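Local coordinates for protein mRNA nuclease HepT (Shewanella oneidensis MR-1, PDB 6M6U) that cleaves mRNA as the growth-inhibiting toxin of a type VII toxin-antitoxin system and is neutralised mostly through tri-AMPylation by its partner MntA, at residues B[43-53]-B[120-130]. Sequence-based numbering, arbitrary orientation.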
ATOM      1  N   LEU B  43       0.567  28.075 -44.190  1.00 48.86           N
ATOM      2  CA  LEU B  43       1.954  27.646 -44.034  1.00 51.08           C
ATOM      3  C   LEU B  43       2.073  26.603 -42.928  1.00 55.06           C
ATOM      4  O   LEU B  43       2.739  25.574 -43.097  1.00 53.77           O
ATOM      5  CB  LEU B  43       2.853  28.844 -43.737  1.00 53.24           C
ATOM      6  CG  LEU B  43       3.379  29.594 -44.959  1.00 67.56           C
ATOM      7  CD1 LEU B  43       4.179  30.823 -44.541  1.00 72.44           C
ATOM      8  CD2 LEU B  43       4.215  28.663 -45.833  1.00 69.10           C
ATOM      9  N   GLN B  44       1.427  26.859 -41.787  1.00 51.57           N
ATOM     10  CA  GLN B  44       1.438  25.903 -40.686  1.00 50.03           C
ATOM     11  C   GLN B  44       0.887  24.552 -41.127  1.00 49.17           C
ATOM     12  O   GLN B  44       1.476  23.504 -40.839  1.00 46.44           O
ATOM     13  CB  GLN B  44       0.631  26.455 -39.515  1.00 46.12           C
ATOM     14  CG  GLN B  44       0.371  25.445 -38.416  1.00 46.14           C
ATOM     15  CD  GLN B  44      -0.334  26.062 -37.234  1.00 50.83           C
ATOM     16  OE1 GLN B  44       0.301  26.643 -36.357  1.00 47.14           O
ATOM     17  NE2 GLN B  44      -1.661  25.952 -37.208  1.00 56.76           N
ATOM     18  N   ARG B  45      -0.247  24.562 -41.832  1.00 51.43           N
ATOM     19  CA  ARG B  45      -0.841  23.317 -42.311  1.00 53.06           C
ATOM     20  C   ARG B  45       0.097  22.595 -43.270  1.00 56.62           C
ATOM     21  O   ARG B  45       0.213  21.363 -43.226  1.00 61.01           O
ATOM     22  CB  ARG B  45      -2.187  23.610 -42.976  1.00 56.62           C
ATOM     23  CG  ARG B  45      -3.248  24.089 -41.997  1.00 60.51           C
ATOM     24  CD  ARG B  45      -4.472  24.625 -42.692  1.00 69.73           C
ATOM     25  NE  ARG B  45      -5.589  24.748 -41.746  1.00 78.71           N
ATOM     26  CZ  ARG B  45      -6.749  25.368 -41.994  1.00 78.45           C
ATOM     27  NH1 ARG B  45      -6.950  25.934 -43.172  1.00 75.80           N
ATOM     28  NH2 ARG B  45      -7.688  25.393 -41.058  1.00 76.95           N
ATOM     29  N   CYS B  46       0.774  23.343 -44.147  1.00 56.91           N
ATOM     30  CA  CYS B  46       1.799  22.742 -44.997  1.00 55.28           C
ATOM     31  C   CYS B  46       2.905  22.111 -44.163  1.00 50.47           C
ATOM     32  O   CYS B  46       3.349  20.995 -44.454  1.00 49.32           O
ATOM     33  CB  CYS B  46       2.390  23.787 -45.945  1.00 56.26           C
ATOM     34  SG  CYS B  46       1.341  24.243 -47.335  1.00 59.08           S
ATOM     35  N   CYS B  47       3.372  22.818 -43.130  1.00 53.04           N
ATOM     36  CA  CYS B  47       4.438  22.281 -42.292  1.00 53.97           C
ATOM     37  C   CYS B  47       3.980  21.030 -41.555  1.00 54.71           C
ATOM     38  O   CYS B  47       4.714  20.038 -41.488  1.00 56.85           O
ATOM     39  CB  CYS B  47       4.917  23.340 -41.298  1.00 57.02           C
ATOM     40  SG  CYS B  47       5.896  24.666 -42.032  1.00 66.87           S
ATOM     41  N   GLU B  48       2.763  21.051 -41.005  1.00 53.07           N
ATOM     42  CA  GLU B  48       2.276  19.891 -40.268  1.00 53.41           C
ATOM     43  C   GLU B  48       2.079  18.697 -41.191  1.00 51.57           C
ATOM     44  O   GLU B  48       2.337  17.555 -40.798  1.00 48.18           O
ATOM     45  CB  GLU B  48       0.981  20.234 -39.535  1.00 56.65           C
ATOM     46  CG  GLU B  48       1.199  21.103 -38.307  1.00 65.11           C
ATOM     47  CD  GLU B  48       2.024  20.403 -37.238  1.00 73.09           C
ATOM     48  OE1 GLU B  48       1.829  19.184 -37.028  1.00 75.36           O
ATOM     49  OE2 GLU B  48       2.877  21.071 -36.614  1.00 74.41           O
ATOM     50  N   ALA B  49       1.640  18.939 -42.426  1.00 48.79           N
ATOM     51  CA  ALA B  49       1.513  17.837 -43.372  1.00 50.48           C
ATOM     52  C   ALA B  49       2.878  17.259 -43.729  1.00 53.09           C
ATOM     53  O   ALA B  49       3.026  16.037 -43.857  1.00 54.51           O
ATOM     54  CB  ALA B  49       0.768  18.302 -44.622  1.00 51.64           C
ATOM     55  N   CYS B  50       3.895  18.116 -43.874  1.00 49.38           N
ATOM     56  CA  CYS B  50       5.246  17.620 -44.129  1.00 52.19           C
ATOM     57  C   CYS B  50       5.793  16.860 -42.932  1.00 53.01           C
ATOM     58  O   CYS B  50       6.436  15.816 -43.092  1.00 51.48           O
ATOM     59  CB  CYS B  50       6.180  18.775 -44.480  1.00 59.60           C
ATOM     60  SG  CYS B  50       5.935  19.473 -46.123  1.00 64.66           S
ATOM     61  N   ILE B  51       5.560  17.380 -41.725  1.00 53.76           N
ATOM     62  CA  ILE B  51       6.048  16.726 -40.519  1.00 49.92           C
ATOM     63  C   ILE B  51       5.363  15.378 -40.326  1.00 48.12           C
ATOM     64  O   ILE B  51       6.001  14.396 -39.925  1.00 46.84           O
ATOM     65  CB  ILE B  51       5.849  17.655 -39.308  1.00 50.49           C
ATOM     66  CG1 ILE B  51       6.781  18.865 -39.430  1.00 47.38           C
ATOM     67  CG2 ILE B  51       6.093  16.908 -37.996  1.00 47.84           C
ATOM     68  CD1 ILE B  51       6.425  20.002 -38.510  1.00 43.75           C
ATOM     69  N   ASP B  52       4.063  15.298 -40.626  1.00 40.76           N
ATOM     70  CA  ASP B  52       3.354  14.032 -40.479  1.00 43.04           C
ATOM     71  C   ASP B  52       3.915  12.976 -41.423  1.00 48.85           C
ATOM     72  O   ASP B  52       4.024  11.802 -41.055  1.00 51.87           O
ATOM     73  CB  ASP B  52       1.858  14.224 -40.724  1.00 55.10           C
ATOM     74  CG  ASP B  52       1.174  15.002 -39.611  1.00 66.27           C
ATOM     75  OD1 ASP B  52       1.809  15.237 -38.557  1.00 71.17           O
ATOM     76  OD2 ASP B  52      -0.007  15.374 -39.792  1.00 70.14           O
ATOM     77  N   ILE B  53       4.272  13.375 -42.647  1.00 49.78           N
ATOM     78  CA  ILE B  53       4.933  12.457 -43.571  1.00 48.84           C
ATOM     79  C   ILE B  53       6.248  11.971 -42.980  1.00 45.75           C
ATOM     80  O   ILE B  53       6.550  10.771 -42.983  1.00 44.79           O
ATOM     81  CB  ILE B  53       5.155  13.139 -44.935  1.00 48.70           C
ATOM     82  CG1 ILE B  53       3.827  13.331 -45.668  1.00 53.64           C
ATOM     83  CG2 ILE B  53       6.151  12.353 -45.778  1.00 47.11           C
ATOM     84  CD1 ILE B  53       3.886  14.392 -46.740  1.00 54.85           C
ATOM     85  N   LEU B 120       8.023  28.172 -51.477  1.00 73.44           N
ATOM     86  CA  LEU B 120       6.952  27.190 -51.597  1.00 69.13           C
ATOM     87  C   LEU B 120       7.384  25.986 -52.423  1.00 75.37           C
ATOM     88  O   LEU B 120       6.766  24.919 -52.316  1.00 74.76           O
ATOM     89  CB  LEU B 120       5.704  27.831 -52.206  1.00 62.04           C
ATOM     90  CG  LEU B 120       5.062  28.930 -51.356  1.00 62.22           C
ATOM     91  CD1 LEU B 120       3.763  29.429 -51.977  1.00 56.61           C
ATOM     92  CD2 LEU B 120       4.828  28.433 -49.933  1.00 65.09           C
ATOM     93  N   GLU B 121       8.440  26.133 -53.230  1.00 78.56           N
ATOM     94  CA  GLU B 121       8.964  25.012 -54.004  1.00 79.65           C
ATOM     95  C   GLU B 121       9.560  23.929 -53.112  1.00 72.53           C
ATOM     96  O   GLU B 121       9.628  22.767 -53.525  1.00 68.50           O
ATOM     97  CB  GLU B 121      10.017  25.504 -54.999  1.00 85.86           C
ATOM     98  CG  GLU B 121       9.463  25.924 -56.356  1.00 95.67           C
ATOM     99  CD  GLU B 121       8.826  27.305 -56.348  1.00103.93           C
ATOM    100  OE1 GLU B 121       8.340  27.734 -57.415  1.00107.76           O
ATOM    101  OE2 GLU B 121       8.814  27.963 -55.285  1.00106.62           O
ATOM    102  N   ASP B 122      10.009  24.288 -51.903  1.00 71.94           N
ATOM    103  CA  ASP B 122      10.541  23.285 -50.983  1.00 71.49           C
ATOM    104  C   ASP B 122       9.483  22.249 -50.626  1.00 65.33           C
ATOM    105  O   ASP B 122       9.764  21.046 -50.604  1.00 66.10           O
ATOM    106  CB  ASP B 122      11.082  23.956 -49.719  1.00 75.21           C
ATOM    107  CG  ASP B 122      12.249  24.885 -50.002  1.00 81.42           C
ATOM    108  OD1 ASP B 122      12.895  24.728 -51.061  1.00 88.19           O
ATOM    109  OD2 ASP B 122      12.524  25.769 -49.161  1.00 78.82           O
ATOM    110  N   PHE B 123       8.257  22.701 -50.347  1.00 63.62           N
ATOM    111  CA  PHE B 123       7.153  21.775 -50.123  1.00 64.94           C
ATOM    112  C   PHE B 123       6.930  20.877 -51.332  1.00 69.43           C
ATOM    113  O   PHE B 123       6.726  19.667 -51.188  1.00 69.70           O
ATOM    114  CB  PHE B 123       5.875  22.550 -49.800  1.00 64.57           C
ATOM    115  CG  PHE B 123       5.918  23.291 -48.496  1.00 64.97           C
ATOM    116  CD1 PHE B 123       6.375  22.673 -47.343  1.00 57.93           C
ATOM    117  CD2 PHE B 123       5.498  24.613 -48.424  1.00 68.78           C
ATOM    118  CE1 PHE B 123       6.411  23.353 -46.142  1.00 54.62           C
ATOM    119  CE2 PHE B 123       5.532  25.301 -47.223  1.00 68.09           C
ATOM    120  CZ  PHE B 123       5.991  24.668 -46.080  1.00 64.79           C
ATOM    121  N   GLU B 124       6.961  21.456 -52.535  1.00 75.08           N
ATOM    122  CA  GLU B 124       6.722  20.673 -53.744  1.00 75.31           C
ATOM    123  C   GLU B 124       7.894  19.747 -54.042  1.00 70.92           C
ATOM    124  O   GLU B 124       7.697  18.614 -54.499  1.00 70.00           O
ATOM    125  CB  GLU B 124       6.450  21.609 -54.922  1.00 78.88           C
ATOM    126  CG  GLU B 124       5.478  22.725 -54.578  1.00 83.56           C
ATOM    127  CD  GLU B 124       4.498  23.019 -55.693  1.00 90.14           C
ATOM    128  OE1 GLU B 124       4.813  23.861 -56.557  1.00 92.22           O
ATOM    129  OE2 GLU B 124       3.413  22.398 -55.703  1.00 93.26           O
ATOM    130  N   GLN B 125       9.118  20.209 -53.779  1.00 69.93           N
ATOM    131  CA  GLN B 125      10.288  19.346 -53.914  1.00 71.38           C
ATOM    132  C   GLN B 125      10.224  18.179 -52.932  1.00 73.20           C
ATOM    133  O   GLN B 125      10.571  17.044 -53.280  1.00 74.83           O
ATOM    134  CB  GLN B 125      11.557  20.172 -53.698  1.00 74.75           C
ATOM    135  CG  GLN B 125      12.860  19.449 -53.989  1.00 79.08           C
ATOM    136  CD  GLN B 125      14.073  20.331 -53.745  1.00 79.83           C
ATOM    137  OE1 GLN B 125      13.973  21.560 -53.749  1.00 79.01           O
ATOM    138  NE2 GLN B 125      15.224  19.707 -53.524  1.00 79.33           N
ATOM    139  N   PHE B 126       9.774  18.439 -51.703  1.00 71.46           N
ATOM    140  CA  PHE B 126       9.599  17.371 -50.722  1.00 68.13           C
ATOM    141  C   PHE B 126       8.528  16.382 -51.169  1.00 69.81           C
ATOM    142  O   PHE B 126       8.676  15.169 -50.982  1.00 66.65           O
ATOM    143  CB  PHE B 126       9.250  17.985 -49.364  1.00 65.70           C
ATOM    144  CG  PHE B 126       8.968  16.980 -48.289  1.00 67.46           C
ATOM    145  CD1 PHE B 126       9.996  16.258 -47.709  1.00 70.08           C
ATOM    146  CD2 PHE B 126       7.676  16.779 -47.834  1.00 68.64           C
ATOM    147  CE1 PHE B 126       9.738  15.341 -46.705  1.00 69.25           C
ATOM    148  CE2 PHE B 126       7.411  15.862 -46.831  1.00 65.54           C
ATOM    149  CZ  PHE B 126       8.445  15.143 -46.266  1.00 65.51           C
ATOM    150  N   ILE B 127       7.442  16.882 -51.764  1.00 79.34           N
ATOM    151  CA  ILE B 127       6.394  16.005 -52.281  1.00 83.21           C
ATOM    152  C   ILE B 127       6.955  15.074 -53.348  1.00 84.45           C
ATOM    153  O   ILE B 127       6.701  13.864 -53.342  1.00 84.90           O
ATOM    154  CB  ILE B 127       5.223  16.839 -52.833  1.00 87.69           C
ATOM    155  CG1 ILE B 127       4.450  17.515 -51.703  1.00 86.88           C
ATOM    156  CG2 ILE B 127       4.305  15.980 -53.696  1.00 89.54           C
ATOM    157  CD1 ILE B 127       3.278  18.328 -52.194  1.00 88.95           C
ATOM    158  N   ASP B 128       7.732  15.631 -54.282  1.00 85.58           N
ATOM    159  CA  ASP B 128       8.200  14.852 -55.424  1.00 88.20           C
ATOM    160  C   ASP B 128       9.195  13.777 -55.002  1.00 85.99           C
ATOM    161  O   ASP B 128       9.123  12.640 -55.483  1.00 85.96           O
ATOM    162  CB  ASP B 128       8.814  15.780 -56.472  1.00 90.86           C
ATOM    163  CG  ASP B 128       7.792  16.723 -57.084  1.00 94.69           C
ATOM    164  OD1 ASP B 128       8.185  17.812 -57.559  1.00 92.46           O
ATOM    165  OD2 ASP B 128       6.591  16.376 -57.084  1.00 98.40           O
ATOM    166  N   VAL B 129      10.127  14.112 -54.108  1.00 83.64           N
ATOM    167  CA  VAL B 129      11.086  13.119 -53.629  1.00 82.01           C
ATOM    168  C   VAL B 129      10.366  12.006 -52.876  1.00 84.57           C
ATOM    169  O   VAL B 129      10.644  10.817 -53.071  1.00 85.97           O
ATOM    170  CB  VAL B 129      12.160  13.786 -52.751  1.00 79.48           C
ATOM    171  CG1 VAL B 129      12.898  12.745 -51.951  1.00 80.21           C
ATOM    172  CG2 VAL B 129      13.136  14.576 -53.611  1.00 82.87           C
ATOM    173  N   ILE B 130       9.424  12.379 -52.006  1.00 86.30           N
ATOM    174  CA  ILE B 130       8.732  11.394 -51.179  1.00 84.91           C
ATOM    175  C   ILE B 130       7.980  10.397 -52.048  1.00 89.78           C
ATOM    176  O   ILE B 130       8.094   9.180 -51.865  1.00 91.05           O
ATOM    177  CB  ILE B 130       7.790  12.094 -50.181  1.00 81.10           C
ATOM    178  CG1 ILE B 130       8.596  12.745 -49.056  1.00 79.53           C
ATOM    179  CG2 ILE B 130       6.772  11.110 -49.621  1.00 81.05           C
ATOM    180  CD1 ILE B 130       9.634  11.835 -48.437  1.00 77.42           C
TER
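F123 packs as a knob into helix 43-53, which runs roughly parallel to its own helix 120-130; the two axes point the same way, 25° apart, and come within 11.2 Å. The ring fills the hole formed by L43, C46, C47 and C50, where short, sulfur-bearing cysteines let a phenyl ring come close and give it apolar, polarisable contacts. C46 lies over one face: its CB stands 3.8 Å from the F123 ring centroid in a CH-pi contact, and its SG makes a sulfur-aromatic contact above the same face. C47 instead brings SG to the edge. L43 also reaches the edge, its CD2 3.9 Å from F123 CE2, and that flexible leucine's same methyl touches L120 CD2 where the two side chains cross at about a right angle.

C50 SG lies between two rings, meeting each obliquely in a sulfur-aromatic contact, 3.5 Å from F123 CD1 and 3.6 Å from F126 CD2. With CG anti to the backbone N (chi1 177°), the F126 ring swings across toward helix 43-53. F126 and I53 slide past each other in opposite directions, a flat ring against a branched chain, with I53 CG2 3.6 Å from F126 CZ. I53 CG2 also meets I130 CG2 more loosely, at 4.1 Å.

No hydrogen bond crosses this buried, apolar seam. It backs the probable active site: C47 comes close to R97, and E48 salt-bridges R97 and hydrogen-bonds H113 of the antitoxin chain. Helix 3-23 packs on C46 and C50, helix 69-78 adds F73 against C50, and helix 84-102, which carries R97, sends M93 onto F123.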